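Local atomic coordinates of protein Niban 2 (Homo sapiens, PDB entry 7CTP), a protein that may play a role in suppressing apoptosis, may promote melanoma cell invasion in vitro, and carries a PH domain. Residues 180-183 against 184-188; 430-433 against 434-438; 188-191 against 192-196. All coordinates share one frame; numbering follows the deposited sequence.

Contact 1: 180-183 against 184-188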
ATOM      1  N   ASP A 180      23.426   6.552  -0.950  1.00 28.55           N
ATOM      2  CA  ASP A 180      22.864   5.294  -1.437  1.00 31.16           C
ATOM      3  C   ASP A 180      22.259   4.484  -0.305  1.00 28.60           C
ATOM      4  O   ASP A 180      21.216   3.842  -0.479  1.00 34.38           O
ATOM      5  CB  ASP A 180      23.941   4.466  -2.143  1.00 34.34           C
ATOM      6  CG  ASP A 180      24.351   5.046  -3.482  1.00 45.36           C
ATOM      7  OD1 ASP A 180      23.646   5.938  -3.998  1.00 45.19           O
ATOM      8  OD2 ASP A 180      25.392   4.608  -4.016  1.00 45.07           O
ATOM      9  N   LYS A 181      22.912   4.482   0.856  1.00 30.62           N
ATOM     10  CA  LYS A 181      22.406   3.722   1.994  1.00 31.63           C
ATOM     11  C   LYS A 181      21.107   4.326   2.505  1.00 32.64           C
ATOM     12  O   LYS A 181      20.121   3.616   2.733  1.00 29.90           O
ATOM     13  CB  LYS A 181      23.452   3.689   3.109  1.00 34.51           C
ATOM     14  CG  LYS A 181      23.045   2.872   4.331  1.00 35.75           C
ATOM     15  CD  LYS A 181      22.579   1.481   3.948  1.00 43.95           C
ATOM     16  CE  LYS A 181      22.788   0.497   5.095  1.00 60.15           C
ATOM     17  NZ  LYS A 181      23.116  -0.865   4.581  1.00 55.47           N
ATOM     18  N   TRP A 182      21.097   5.643   2.691  1.00 29.79           N
ATOM     19  CA  TRP A 182      19.902   6.297   3.207  1.00 30.96           C
ATOM     20  C   TRP A 182      18.762   6.243   2.201  1.00 31.40           C
ATOM     21  O   TRP A 182      17.595   6.226   2.600  1.00 28.63           O
ATOM     22  CB  TRP A 182      20.221   7.738   3.593  1.00 28.87           C
ATOM     23  CG  TRP A 182      20.721   7.866   4.998  1.00 30.22           C
ATOM     24  CD1 TRP A 182      21.987   8.200   5.393  1.00 29.96           C
ATOM     25  CD2 TRP A 182      19.967   7.660   6.199  1.00 29.22           C
ATOM     26  NE1 TRP A 182      22.067   8.214   6.769  1.00 30.55           N
ATOM     27  CE2 TRP A 182      20.841   7.883   7.286  1.00 31.68           C
ATOM     28  CE3 TRP A 182      18.641   7.303   6.462  1.00 27.56           C
ATOM     29  CZ2 TRP A 182      20.429   7.766   8.611  1.00 34.12           C
ATOM     30  CZ3 TRP A 182      18.234   7.185   7.778  1.00 31.09           C
ATOM     31  CH2 TRP A 182      19.123   7.415   8.837  1.00 32.80           C
ATOM     32  N   GLN A 183      19.069   6.217   0.899  1.00 26.39           N
ATOM     33  CA  GLN A 183      18.003   6.073  -0.088  1.00 27.18           C
ATOM     34  C   GLN A 183      17.326   4.719   0.036  1.00 31.43           C
ATOM     35  O   GLN A 183      16.096   4.625  -0.039  1.00 26.05           O
ATOM     36  CB  GLN A 183      18.528   6.263  -1.507  1.00 28.76           C
ATOM     37  CG  GLN A 183      17.442   6.090  -2.540  1.00 29.60           C
ATOM     38  CD  GLN A 183      17.893   6.440  -3.931  1.00 32.85           C
ATOM     39  OE1 GLN A 183      19.087   6.585  -4.191  1.00 36.57           O
ATOM     40  NE2 GLN A 183      16.943   6.577  -4.837  1.00 41.86           N
ATOM     41  N   ALA A 184      18.108   3.658   0.243  1.00 26.50           N
ATOM     42  CA  ALA A 184      17.518   2.331   0.411  1.00 22.12           C
ATOM     43  C   ALA A 184      16.696   2.253   1.689  1.00 27.23           C
ATOM     44  O   ALA A 184      15.587   1.700   1.696  1.00 26.43           O
ATOM     45  CB  ALA A 184      18.609   1.262   0.417  1.00 26.39           C
ATOM     46  N   VAL A 185      17.237   2.786   2.786  1.00 25.62           N
ATOM     47  CA  VAL A 185      16.549   2.739   4.075  1.00 25.43           C
ATOM     48  C   VAL A 185      15.256   3.546   4.018  1.00 25.54           C
ATOM     49  O   VAL A 185      14.212   3.113   4.518  1.00 25.79           O
ATOM     50  CB  VAL A 185      17.475   3.253   5.194  1.00 27.29           C
ATOM     51  CG1 VAL A 185      16.681   3.516   6.483  1.00 28.13           C
ATOM     52  CG2 VAL A 185      18.614   2.261   5.440  1.00 29.56           C
ATOM     53  N   LEU A 186      15.314   4.745   3.428  1.00 25.26           N
ATOM     54  CA  LEU A 186      14.106   5.567   3.364  1.00 23.86           C
ATOM     55  C   LEU A 186      13.087   4.976   2.400  1.00 21.26           C
ATOM     56  O   LEU A 186      11.876   5.102   2.633  1.00 21.86           O
ATOM     57  CB  LEU A 186      14.453   7.007   2.986  1.00 25.73           C
ATOM     58  CG  LEU A 186      15.271   7.735   4.063  1.00 26.57           C
ATOM     59  CD1 LEU A 186      15.685   9.115   3.578  1.00 32.21           C
ATOM     60  CD2 LEU A 186      14.487   7.812   5.364  1.00 30.35           C
ATOM     61  N   GLN A 187      13.547   4.330   1.317  1.00 21.73           N
ATOM     62  CA  GLN A 187      12.629   3.581   0.460  1.00 23.47           C
ATOM     63  C   GLN A 187      11.914   2.498   1.252  1.00 24.01           C
ATOM     64  O   GLN A 187      10.711   2.276   1.062  1.00 22.57           O
ATOM     65  CB  GLN A 187      13.366   2.935  -0.717  1.00 25.89           C
ATOM     66  CG  GLN A 187      13.663   3.833  -1.899  1.00 28.33           C
ATOM     67  CD  GLN A 187      14.526   3.141  -2.947  1.00 36.80           C
ATOM     68  OE1 GLN A 187      14.997   2.018  -2.750  1.00 34.33           O
ATOM     69  NE2 GLN A 187      14.739   3.815  -4.063  1.00 32.91           N
ATOM     70  N   ASP A 188      12.647   1.797   2.125  1.00 26.88           N
ATOM     71  CA  ASP A 188      12.029   0.790   2.994  1.00 24.30           C
ATOM     72  C   ASP A 188      11.016   1.421   3.942  1.00 21.44           C
ATOM     73  O   ASP A 188       9.947   0.848   4.188  1.00 22.11           O
ATOM     74  CB  ASP A 188      13.088   0.049   3.818  1.00 23.08           C
ATOM     75  CG  ASP A 188      13.972  -0.875   2.990  1.00 34.19           C
ATOM     76  OD1 ASP A 188      13.768  -0.981   1.757  1.00 29.58           O
ATOM     77  OD2 ASP A 188      14.885  -1.502   3.593  1.00 28.10           O
TER
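W182 lays its six-membered ring beside two residues of the next helical turn. The edge of the indole meets L186, with CE3 of W182 4.2 Å from CG of L186, near the ring plane. V185 lies alongside W182 and points the same way; its CG1 comes within 4.2 Å of CZ3 of W182, oblique to the ring. CG1 of V185 is anti to its backbone N (chi1 167°), which turns this methyl to the indole. The other methyl, CG2, sits 3.4 Å from the carbonyl O of K181. The aliphatic chain of K181 reaches the same methyl, CD to CG2 at 4.3 Å. These residues lie on helix 176-194, the C-terminal helix that packs against the sheet of the PH fold. W182 and V185 face that sheet. W182 meets F70 edge-to-face and also touches L74, S89 and V91, while V185 rests on F70 and V91. Q183 and Q187 sit on another side of the helix. Their extended chains run at a slant to each other, and their amide planes are 64° apart. NE2 of Q183 is 3.6 Å from NE2 of Q187; both are donors, and they make no hydrogen bond. NE2 of Q187 is also 3.8 Å from CG of Q183, so its amide packs partly on the aliphatic chain of its neighbour. CG of Q187 lies 3.2 Å from O of Q183. A184 and Q187 both touch Q402, on helix 402-405. An alanine in place of Q187 would probably uncover the CG of Q183 and take away the side-chain packing on Q402. Along the backbone, four bonds follow the i to i+4 pattern. V185 N to K181 O is the straightest, with an N-H...O angle of 164°.

Contact 2: 430-433 against 434-438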
ATOM      1  N   GLN A 430       4.677  -1.381  -5.469  1.00 28.94           N
ATOM      2  CA  GLN A 430       4.638  -1.398  -4.011  1.00 28.17           C
ATOM      3  C   GLN A 430       4.062  -2.714  -3.500  1.00 31.36           C
ATOM      4  O   GLN A 430       4.628  -3.345  -2.599  1.00 29.40           O
ATOM      5  CB  GLN A 430       3.835  -0.196  -3.509  1.00 26.82           C
ATOM      6  CG  GLN A 430       3.157  -0.349  -2.141  1.00 28.27           C
ATOM      7  CD  GLN A 430       4.033   0.119  -0.980  1.00 28.57           C
ATOM      8  OE1 GLN A 430       4.842   1.048  -1.117  1.00 32.86           O
ATOM      9  NE2 GLN A 430       3.845  -0.500   0.178  1.00 25.36           N
ATOM     10  N   ARG A 431       2.949  -3.160  -4.090  1.00 27.82           N
ATOM     11  CA  ARG A 431       2.322  -4.395  -3.627  1.00 28.49           C
ATOM     12  C   ARG A 431       3.210  -5.599  -3.904  1.00 27.64           C
ATOM     13  O   ARG A 431       3.357  -6.471  -3.043  1.00 28.66           O
ATOM     14  CB  ARG A 431       0.951  -4.575  -4.275  1.00 31.37           C
ATOM     15  CG  ARG A 431      -0.019  -3.452  -3.955  1.00 41.36           C
ATOM     16  CD  ARG A 431      -1.422  -3.951  -3.670  1.00 55.05           C
ATOM     17  NE  ARG A 431      -2.333  -2.843  -3.391  1.00 56.95           N
ATOM     18  CZ  ARG A 431      -3.442  -2.596  -4.084  1.00 54.89           C
ATOM     19  NH1 ARG A 431      -4.215  -1.563  -3.757  1.00 47.76           N
ATOM     20  NH2 ARG A 431      -3.775  -3.385  -5.102  1.00 39.01           N
ATOM     21  N   ALA A 432       3.833  -5.653  -5.084  1.00 26.19           N
ATOM     22  CA  ALA A 432       4.729  -6.773  -5.387  1.00 27.60           C
ATOM     23  C   ALA A 432       5.887  -6.844  -4.394  1.00 26.96           C
ATOM     24  O   ALA A 432       6.280  -7.937  -3.961  1.00 24.89           O
ATOM     25  CB  ALA A 432       5.257  -6.660  -6.819  1.00 25.78           C
ATOM     26  N   GLN A 433       6.450  -5.692  -4.024  1.00 24.25           N
ATOM     27  CA  GLN A 433       7.588  -5.685  -3.109  1.00 24.47           C
ATOM     28  C   GLN A 433       7.172  -6.119  -1.709  1.00 26.72           C
ATOM     29  O   GLN A 433       7.915  -6.837  -1.027  1.00 23.63           O
ATOM     30  CB  GLN A 433       8.231  -4.300  -3.090  1.00 20.25           C
ATOM     31  CG  GLN A 433       8.853  -3.948  -4.436  1.00 23.48           C
ATOM     32  CD  GLN A 433       9.410  -2.541  -4.504  1.00 28.38           C
ATOM     33  OE1 GLN A 433       8.996  -1.650  -3.761  1.00 25.45           O
ATOM     34  NE2 GLN A 433      10.357  -2.333  -5.420  1.00 28.46           N
ATOM     35  N   ILE A 434       5.976  -5.721  -1.271  1.00 24.60           N
ATOM     36  CA  ILE A 434       5.502  -6.167   0.040  1.00 25.57           C
ATOM     37  C   ILE A 434       5.331  -7.684   0.056  1.00 22.84           C
ATOM     38  O   ILE A 434       5.703  -8.353   1.031  1.00 26.94           O
ATOM     39  CB  ILE A 434       4.197  -5.436   0.422  1.00 30.97           C
ATOM     40  CG1 ILE A 434       4.505  -4.020   0.930  1.00 22.79           C
ATOM     41  CG2 ILE A 434       3.424  -6.209   1.493  1.00 30.65           C
ATOM     42  CD1 ILE A 434       5.327  -3.967   2.205  1.00 27.04           C
ATOM     43  N   HIS A 435       4.786  -8.253  -1.026  1.00 23.65           N
ATOM     44  CA  HIS A 435       4.683  -9.708  -1.112  1.00 26.51           C
ATOM     45  C   HIS A 435       6.059 -10.358  -1.039  1.00 24.35           C
ATOM     46  O   HIS A 435       6.220 -11.412  -0.412  1.00 23.13           O
ATOM     47  CB  HIS A 435       3.983 -10.142  -2.401  1.00 23.60           C
ATOM     48  CG  HIS A 435       2.510  -9.866  -2.438  1.00 26.71           C
ATOM     49  ND1 HIS A 435       1.636 -10.332  -1.480  1.00 37.90           N
ATOM     50  CD2 HIS A 435       1.755  -9.201  -3.345  1.00 35.97           C
ATOM     51  CE1 HIS A 435       0.407  -9.945  -1.784  1.00 46.19           C
ATOM     52  NE2 HIS A 435       0.452  -9.258  -2.912  1.00 36.52           N
ATOM     53  N   MET A 436       7.064  -9.758  -1.688  1.00 24.97           N
ATOM     54  CA  MET A 436       8.406 -10.334  -1.628  1.00 24.21           C
ATOM     55  C   MET A 436       8.934 -10.345  -0.203  1.00 28.33           C
ATOM     56  O   MET A 436       9.561 -11.320   0.227  1.00 25.40           O
ATOM     57  CB  MET A 436       9.363  -9.569  -2.546  1.00 20.82           C
ATOM     58  CG  MET A 436       9.103  -9.787  -4.008  1.00 23.46           C
ATOM     59  SD  MET A 436      10.172  -8.724  -5.000  1.00 33.15           S
ATOM     60  CE  MET A 436       9.152  -8.555  -6.453  1.00 29.27           C
ATOM     61  N   ARG A 437       8.695  -9.266   0.543  1.00 22.80           N
ATOM     62  CA  ARG A 437       9.132  -9.211   1.933  1.00 23.15           C
ATOM     63  C   ARG A 437       8.437 -10.283   2.760  1.00 26.45           C
ATOM     64  O   ARG A 437       9.071 -10.975   3.568  1.00 27.11           O
ATOM     65  CB  ARG A 437       8.866  -7.826   2.516  1.00 23.56           C
ATOM     66  CG  ARG A 437       9.544  -7.572   3.860  1.00 24.39           C
ATOM     67  CD  ARG A 437       9.307  -6.146   4.343  1.00 28.45           C
ATOM     68  NE  ARG A 437       7.911  -5.934   4.749  1.00 27.18           N
ATOM     69  CZ  ARG A 437       7.489  -4.876   5.434  1.00 27.00           C
ATOM     70  NH1 ARG A 437       8.356  -3.939   5.796  1.00 25.34           N
ATOM     71  NH2 ARG A 437       6.204  -4.760   5.764  1.00 29.51           N
ATOM     72  N   GLU A 438       7.129 -10.441   2.554  1.00 25.98           N
ATOM     73  CA  GLU A 438       6.370 -11.461   3.272  1.00 23.06           C
ATOM     74  C   GLU A 438       6.915 -12.851   2.978  1.00 25.86           C
ATOM     75  O   GLU A 438       7.130 -13.653   3.893  1.00 29.89           O
ATOM     76  CB  GLU A 438       4.890 -11.367   2.891  1.00 23.60           C
ATOM     77  CG  GLU A 438       4.220 -10.103   3.404  1.00 30.83           C
ATOM     78  CD  GLU A 438       2.866  -9.842   2.764  1.00 41.62           C
ATOM     79  OE1 GLU A 438       2.102  -9.032   3.331  1.00 37.24           O
ATOM     80  OE2 GLU A 438       2.571 -10.426   1.699  1.00 40.90           O
TER
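Q430 and I434 lie side by side and point the same way. NE2 of Q430 is 3.7 Å from CG1 of I434. The chain of Q430 bends at its second torsion (chi2 91°), which brings the amide back beside I434. On another side of the helix, H435 sets its ring beside the preceding turn. Its CD2 lies 3.2 Å from O of R431, which is oblique to the ring, and CA of A432 stands at the edge of the imidazole. M436 extends past A432, with CE 4.3 Å from CB of A432. The backbone joins these turns by regular i to i+4 bonds, such as H435 N to R431 O at 3.0 Å. All of this lies on helix 422-455, one of the long helices of the helical part of the chain, outside the sheet of the PH fold. Within the same helix, CD1 of I434 lies over the rim of one face of the R437 guanidinium, whose polar partner is H192, 3.6 Å above its plane. ND1 of H435 gives a weak bond to OE2 of E438. Further out, NE2 of Q430 bonds O of R191, while Q433 accepts from NE of R191 at OE1 and gives NE2 to O of Y405. R431 NH2 bonds OE1 of Q497 on helix 464-511. H435 and M436 both pack on F357.

Contact 3: 188-191 against 192-196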
ATOM      1  N   ASP A 188      12.647   1.797   2.125  1.00 26.88           N
ATOM      2  CA  ASP A 188      12.029   0.790   2.994  1.00 24.30           C
ATOM      3  C   ASP A 188      11.016   1.421   3.942  1.00 21.44           C
ATOM      4  O   ASP A 188       9.947   0.848   4.188  1.00 22.11           O
ATOM      5  CB  ASP A 188      13.088   0.049   3.818  1.00 23.08           C
ATOM      6  CG  ASP A 188      13.972  -0.875   2.990  1.00 34.19           C
ATOM      7  OD1 ASP A 188      13.768  -0.981   1.757  1.00 29.58           O
ATOM      8  OD2 ASP A 188      14.885  -1.502   3.593  1.00 28.10           O
ATOM      9  N   CYS A 189      11.354   2.586   4.509  1.00 23.40           N
ATOM     10  CA  CYS A 189      10.431   3.315   5.381  1.00 23.45           C
ATOM     11  C   CYS A 189       9.127   3.627   4.659  1.00 23.88           C
ATOM     12  O   CYS A 189       8.032   3.415   5.198  1.00 22.39           O
ATOM     13  CB  CYS A 189      11.070   4.620   5.858  1.00 23.90           C
ATOM     14  SG  CYS A 189      12.386   4.432   7.100  1.00 25.85           S
ATOM     15  N   ILE A 190       9.230   4.182   3.447  1.00 19.89           N
ATOM     16  CA  ILE A 190       8.037   4.561   2.686  1.00 19.71           C
ATOM     17  C   ILE A 190       7.193   3.334   2.379  1.00 23.93           C
ATOM     18  O   ILE A 190       5.964   3.343   2.541  1.00 23.80           O
ATOM     19  CB  ILE A 190       8.439   5.297   1.396  1.00 19.24           C
ATOM     20  CG1 ILE A 190       9.068   6.652   1.726  1.00 19.31           C
ATOM     21  CG2 ILE A 190       7.232   5.426   0.479  1.00 20.26           C
ATOM     22  CD1 ILE A 190       9.801   7.280   0.535  1.00 21.39           C
ATOM     23  N   ARG A 191       7.838   2.261   1.914  1.00 22.38           N
ATOM     24  CA  ARG A 191       7.099   1.048   1.574  1.00 21.00           C
ATOM     25  C   ARG A 191       6.385   0.491   2.794  1.00 22.02           C
ATOM     26  O   ARG A 191       5.222   0.067   2.706  1.00 21.96           O
ATOM     27  CB  ARG A 191       8.059   0.009   0.990  1.00 26.03           C
ATOM     28  CG  ARG A 191       7.419  -1.283   0.500  1.00 24.04           C
ATOM     29  CD  ARG A 191       8.509  -2.312   0.129  1.00 22.63           C
ATOM     30  NE  ARG A 191       9.420  -1.802  -0.900  1.00 23.54           N
ATOM     31  CZ  ARG A 191      10.679  -1.448  -0.677  1.00 22.76           C
ATOM     32  NH1 ARG A 191      11.418  -0.983  -1.679  1.00 28.36           N
ATOM     33  NH2 ARG A 191      11.198  -1.538   0.543  1.00 27.31           N
ATOM     34  N   HIS A 192       7.063   0.511   3.945  1.00 23.21           N
ATOM     35  CA  HIS A 192       6.479  -0.015   5.175  1.00 23.01           C
ATOM     36  C   HIS A 192       5.290   0.831   5.622  1.00 24.59           C
ATOM     37  O   HIS A 192       4.218   0.297   5.940  1.00 23.96           O
ATOM     38  CB  HIS A 192       7.553  -0.087   6.265  1.00 24.89           C
ATOM     39  CG  HIS A 192       7.083  -0.721   7.539  1.00 26.22           C
ATOM     40  ND1 HIS A 192       7.141  -2.079   7.759  1.00 25.78           N
ATOM     41  CD2 HIS A 192       6.530  -0.180   8.652  1.00 30.99           C
ATOM     42  CE1 HIS A 192       6.644  -2.351   8.954  1.00 31.45           C
ATOM     43  NE2 HIS A 192       6.270  -1.216   9.520  1.00 30.64           N
ATOM     44  N   CYS A 193       5.459   2.159   5.647  1.00 22.71           N
ATOM     45  CA  CYS A 193       4.366   3.039   6.062  1.00 25.00           C
ATOM     46  C   CYS A 193       3.212   3.039   5.069  1.00 22.68           C
ATOM     47  O   CYS A 193       2.062   3.221   5.475  1.00 21.76           O
ATOM     48  CB  CYS A 193       4.885   4.461   6.297  1.00 22.04           C
ATOM     49  SG  CYS A 193       6.079   4.609   7.665  1.00 26.98           S
ATOM     50  N   ASN A 194       3.485   2.841   3.776  1.00 23.61           N
ATOM     51  CA  ASN A 194       2.399   2.753   2.797  1.00 21.27           C
ATOM     52  C   ASN A 194       1.508   1.545   3.058  1.00 28.75           C
ATOM     53  O   ASN A 194       0.304   1.591   2.792  1.00 24.74           O
ATOM     54  CB  ASN A 194       2.954   2.670   1.374  1.00 20.57           C
ATOM     55  CG  ASN A 194       3.378   4.012   0.831  1.00 21.50           C
ATOM     56  OD1 ASN A 194       3.060   5.055   1.401  1.00 22.47           O
ATOM     57  ND2 ASN A 194       4.089   3.993  -0.297  1.00 22.71           N
ATOM     58  N   ASN A 195       2.085   0.463   3.582  1.00 24.98           N
ATOM     59  CA  ASN A 195       1.375  -0.790   3.831  1.00 22.72           C
ATOM     60  C   ASN A 195       0.635  -0.706   5.169  1.00 26.06           C
ATOM     61  O   ASN A 195       0.861  -1.470   6.108  1.00 26.26           O
ATOM     62  CB  ASN A 195       2.384  -1.932   3.794  1.00 25.39           C
ATOM     63  CG  ASN A 195       1.743  -3.307   3.790  1.00 32.04           C
ATOM     64  OD1 ASN A 195       0.815  -3.574   3.021  1.00 28.18           O
ATOM     65  ND2 ASN A 195       2.287  -4.213   4.615  1.00 27.81           N
ATOM     66  N   GLY A 196      -0.264   0.272   5.248  1.00 22.94           N
ATOM     67  CA  GLY A 196      -0.868   0.628   6.514  1.00 22.20           C
ATOM     68  C   GLY A 196      -2.153  -0.082   6.870  1.00 29.85           C
ATOM     69  O   GLY A 196      -2.615   0.045   8.007  1.00 34.64           O
TER
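N195 reaches back to R191 with its backbone N while standing at the centre of an inverse gamma turn, where the helix ends. The bond from N of N195 to O of R191 is 3.3 Å long, with a bent N-H...O angle of 137°. The turns before it are held more closely. C193 N meets O of C189 at 2.9 Å. N194 N meets O of I190 at 2.8 Å. The side chain of N194 lies alongside I190 and points the same way. Its ND2 packs 3.5 Å from CG2 of I190. That methyl is anti to the backbone N of I190, which sets it beside the amide. The polar ends of N194 are used elsewhere: OD1 accepts from N of G120, and ND2 bonds OE1 of Q430. One turn back, R191 bends at chi3 (-58°) and carries its guanidinium to D188. NH2 of R191 is 2.9 Å from OD1 of D188, in a salt bridge. The carboxylate oxygen lies in the guanidinium plane, but the nitrogen approaches from above the carboxylate plane, 39° out of it. R191 also makes a cation-pi contact with Y405, and OD1 of D188 accepts from NE2 of Q402. The salt bridge and the amide bond together are likely to favour the charged carboxylate. H192 has its CB 3.3 Å from O of D188. SG of C193 lies 3.4 Å from O of C189. The H192 ring meets Y95 and bonds NH1 of R437 through ND1, and the C193 side chain is about 4 Å from a bound glycerol, probably from the crystallisation liquor. Together these residues form the end of helix 176-194, the C-terminal helix of the PH fold, where that domain meets the helical part of the chain.

Contacts 1 and 3 are successive parts of helix 176-194 and share D188. Contact 2 lies on helix 422-455 and is the most buried of the three; the other two are partly buried. Contact 1 is farthest from the centre of the chain, about 18 Å from centre to centre, against about 9 Å for contact 2 and about 7 Å for contact 3. It is apolar on the side of the PH sheet, with polar amides on another. Contact 3 is more polar and sits at the domain boundary. It touches contact 2 through R191 and two glutamines, with I434 packed on both R191 and N195. Contacts 1 and 2 do not touch, with nearest atoms about 5 Å apart.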